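PDB 3BED: PTS system, IIA component from Enterococcus faecalis, which probably acts as a phosphoryl-transferring IIA component of a mannose/sorbose-type sugar phosphotransferase system. Local coordinates for residues Val62-Leu67 with Pro87-Val92. Sequence-based numbering, arbitrary orientation.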
loop_
_atom_site.group_PDB
_atom_site.type_symbol
_atom_site.label_atom_id
_atom_site.label_comp_id
_atom_site.label_asym_id
_atom_site.label_seq_id
_atom_site.Cartn_x
_atom_site.Cartn_y
_atom_site.Cartn_z
ATOM N N VAL A 62 -12.672 3.490 -22.848
ATOM C CA VAL A 62 -11.471 4.298 -22.720
ATOM C C VAL A 62 -10.348 3.482 -22.056
ATOM O O VAL A 62 -10.617 2.707 -21.143
ATOM C CB VAL A 62 -11.801 5.561 -21.915
ATOM C CG1 VAL A 62 -12.436 5.208 -20.577
ATOM C CG2 VAL A 62 -10.594 6.472 -21.769
ATOM N N PRO A 63 -9.094 3.617 -22.518
ATOM C CA PRO A 63 -8.000 2.933 -21.796
ATOM C C PRO A 63 -8.010 3.275 -20.312
ATOM O O PRO A 63 -8.129 4.448 -19.923
ATOM C CB PRO A 63 -6.736 3.471 -22.479
ATOM C CG PRO A 63 -7.211 3.742 -23.893
ATOM C CD PRO A 63 -8.584 4.331 -23.719
ATOM N N THR A 64 -7.993 2.222 -19.499
ATOM C CA THR A 64 -8.181 2.349 -18.060
ATOM C C THR A 64 -7.316 1.366 -17.313
ATOM O O THR A 64 -7.170 0.226 -17.754
ATOM C CB THR A 64 -9.648 2.062 -17.708
ATOM O OG1 THR A 64 -10.490 3.061 -18.324
ATOM C CG2 THR A 64 -9.840 2.113 -16.184
ATOM N N LEU A 65 -6.720 1.787 -16.189
ATOM C CA LEU A 65 -5.963 0.863 -15.353
ATOM C C LEU A 65 -6.544 0.857 -13.962
ATOM O O LEU A 65 -6.735 1.919 -13.346
ATOM C CB LEU A 65 -4.528 1.332 -15.280
ATOM C CG LEU A 65 -3.525 0.485 -14.533
ATOM C CD1 LEU A 65 -3.593 -0.972 -14.915
ATOM C CD2 LEU A 65 -2.155 1.036 -14.869
ATOM N N VAL A 66 -6.816 -0.342 -13.476
ATOM C CA VAL A 66 -7.211 -0.534 -12.083
ATOM C C VAL A 66 -5.945 -0.924 -11.327
ATOM O O VAL A 66 -5.206 -1.829 -11.752
ATOM C CB VAL A 66 -8.221 -1.705 -11.911
ATOM C CG1 VAL A 66 -8.406 -2.032 -10.432
ATOM C CG2 VAL A 66 -9.589 -1.306 -12.501
ATOM N N LEU A 67 -5.687 -0.244 -10.217
ATOM C CA LEU A 67 -4.639 -0.671 -9.268
ATOM C C LEU A 67 -5.398 -1.253 -8.099
ATOM O O LEU A 67 -6.111 -0.504 -7.401
ATOM C CB LEU A 67 -3.818 0.514 -8.794
ATOM C CG LEU A 67 -3.088 1.275 -9.915
ATOM C CD1 LEU A 67 -2.080 2.264 -9.359
ATOM C CD2 LEU A 67 -2.437 0.307 -10.946
ATOM N N PRO A 87 -12.318 -3.942 -23.284
ATOM C CA PRO A 87 -11.088 -4.433 -23.897
ATOM C C PRO A 87 -9.836 -3.562 -23.657
ATOM O O PRO A 87 -8.687 -4.011 -23.858
ATOM C CB PRO A 87 -11.432 -4.444 -25.404
ATOM C CG PRO A 87 -12.485 -3.448 -25.577
ATOM C CD PRO A 87 -13.295 -3.482 -24.299
ATOM N N GLN A 88 -10.032 -2.335 -23.194
ATOM C CA GLN A 88 -8.876 -1.480 -22.926
ATOM C C GLN A 88 -8.650 -1.245 -21.431
ATOM O O GLN A 88 -7.966 -0.290 -21.058
ATOM C CB GLN A 88 -9.035 -0.146 -23.654
ATOM C CG GLN A 88 -9.286 -0.310 -25.172
ATOM C CD GLN A 88 -9.068 0.965 -25.914
ATOM O OE1 GLN A 88 -10.006 1.716 -26.120
ATOM N NE2 GLN A 88 -7.817 1.258 -26.252
ATOM N N LEU A 89 -9.227 -2.133 -20.603
ATOM C CA LEU A 89 -9.017 -2.114 -19.165
ATOM C C LEU A 89 -7.924 -3.092 -18.821
ATOM O O LEU A 89 -7.920 -4.217 -19.332
ATOM C CB LEU A 89 -10.312 -2.555 -18.465
ATOM C CG LEU A 89 -10.217 -2.829 -16.944
ATOM C CD1 LEU A 89 -9.940 -1.529 -16.198
ATOM C CD2 LEU A 89 -11.506 -3.458 -16.434
ATOM N N ARG A 90 -6.979 -2.670 -17.970
ATOM C CA ARG A 90 -5.987 -3.580 -17.402
ATOM C C ARG A 90 -6.028 -3.470 -15.875
ATOM O O ARG A 90 -6.578 -2.502 -15.333
ATOM C CB ARG A 90 -4.570 -3.286 -17.926
ATOM C CG ARG A 90 -4.438 -3.256 -19.479
ATOM C CD ARG A 90 -4.410 -4.682 -20.088
ATOM N NE ARG A 90 -4.278 -4.632 -21.545
ATOM C CZ ARG A 90 -5.246 -4.316 -22.412
ATOM N NH1 ARG A 90 -6.501 -4.090 -22.018
ATOM N NH2 ARG A 90 -4.939 -4.248 -23.720
ATOM N N VAL A 91 -5.400 -4.442 -15.216
ATOM C CA VAL A 91 -5.422 -4.545 -13.759
ATOM C C VAL A 91 -4.042 -4.913 -13.270
ATOM O O VAL A 91 -3.435 -5.848 -13.774
ATOM C CB VAL A 91 -6.411 -5.648 -13.296
ATOM C CG1 VAL A 91 -6.422 -5.764 -11.760
ATOM C CG2 VAL A 91 -7.845 -5.363 -13.821
ATOM N N VAL A 92 -3.546 -4.154 -12.282
ATOM C CA VAL A 92 -2.333 -4.502 -11.550
ATOM C C VAL A 92 -2.696 -4.621 -10.068
ATOM O O VAL A 92 -3.366 -3.735 -9.506
ATOM C CB VAL A 92 -1.252 -3.424 -11.733
ATOM C CG1 VAL A 92 0.016 -3.779 -10.969
ATOM C CG2 VAL A 92 -0.953 -3.232 -13.246
#
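Four backbone hydrogen bonds join strand 64-67 to segment 88-92 in parallel register, the first of them accepted by Q88 just before strand 89-92. T64 and V66 each use both N-H and C=O toward the partner strand: T64 N donates to Q88 O (3.0 Å), V66 N to R90 O, and their carbonyls accept R90 N and V92 N. The V66 N bond is the straightest, 174° at the hydrogen, and its donor lies in the carbonyl plane; the T64 N donor sits above the plane of Q88 C=O, where the ladder begins.

On one face, L89, with CG anti to its backbone N (chi1 170°), crosses both side chains obliquely, and its CD1 touches T64 CG2 at 3.6 Å and V66 CG2 at 3.7 Å. A79 and A82 of helix 74-82 pack on this face. On the other, L65 CG is likewise anti to N, so CD1 reaches over the partner backbone to R90 O (3.4 Å) and V92 CG2 (3.9 Å), beneath L114 and L118 of helix 111-124.

T64 OG1 turns back to V62 O (2.8 Å). R90 bends at chi2 (-77°), and NH1 grips P87 O and L89 O of its own segment, both near the guanidinium plane, while NE forms a salt bridge with D112.

L65 and L67 pair with strand 7-13 through their backbones, and V92 continues the sheet antiparallel into the second subunit. With helix 74-82 linking the strands, this is the β-α-β crossover of an EIIA-Man-type α/β fold, its parallel strands ordered 2-1-3-4.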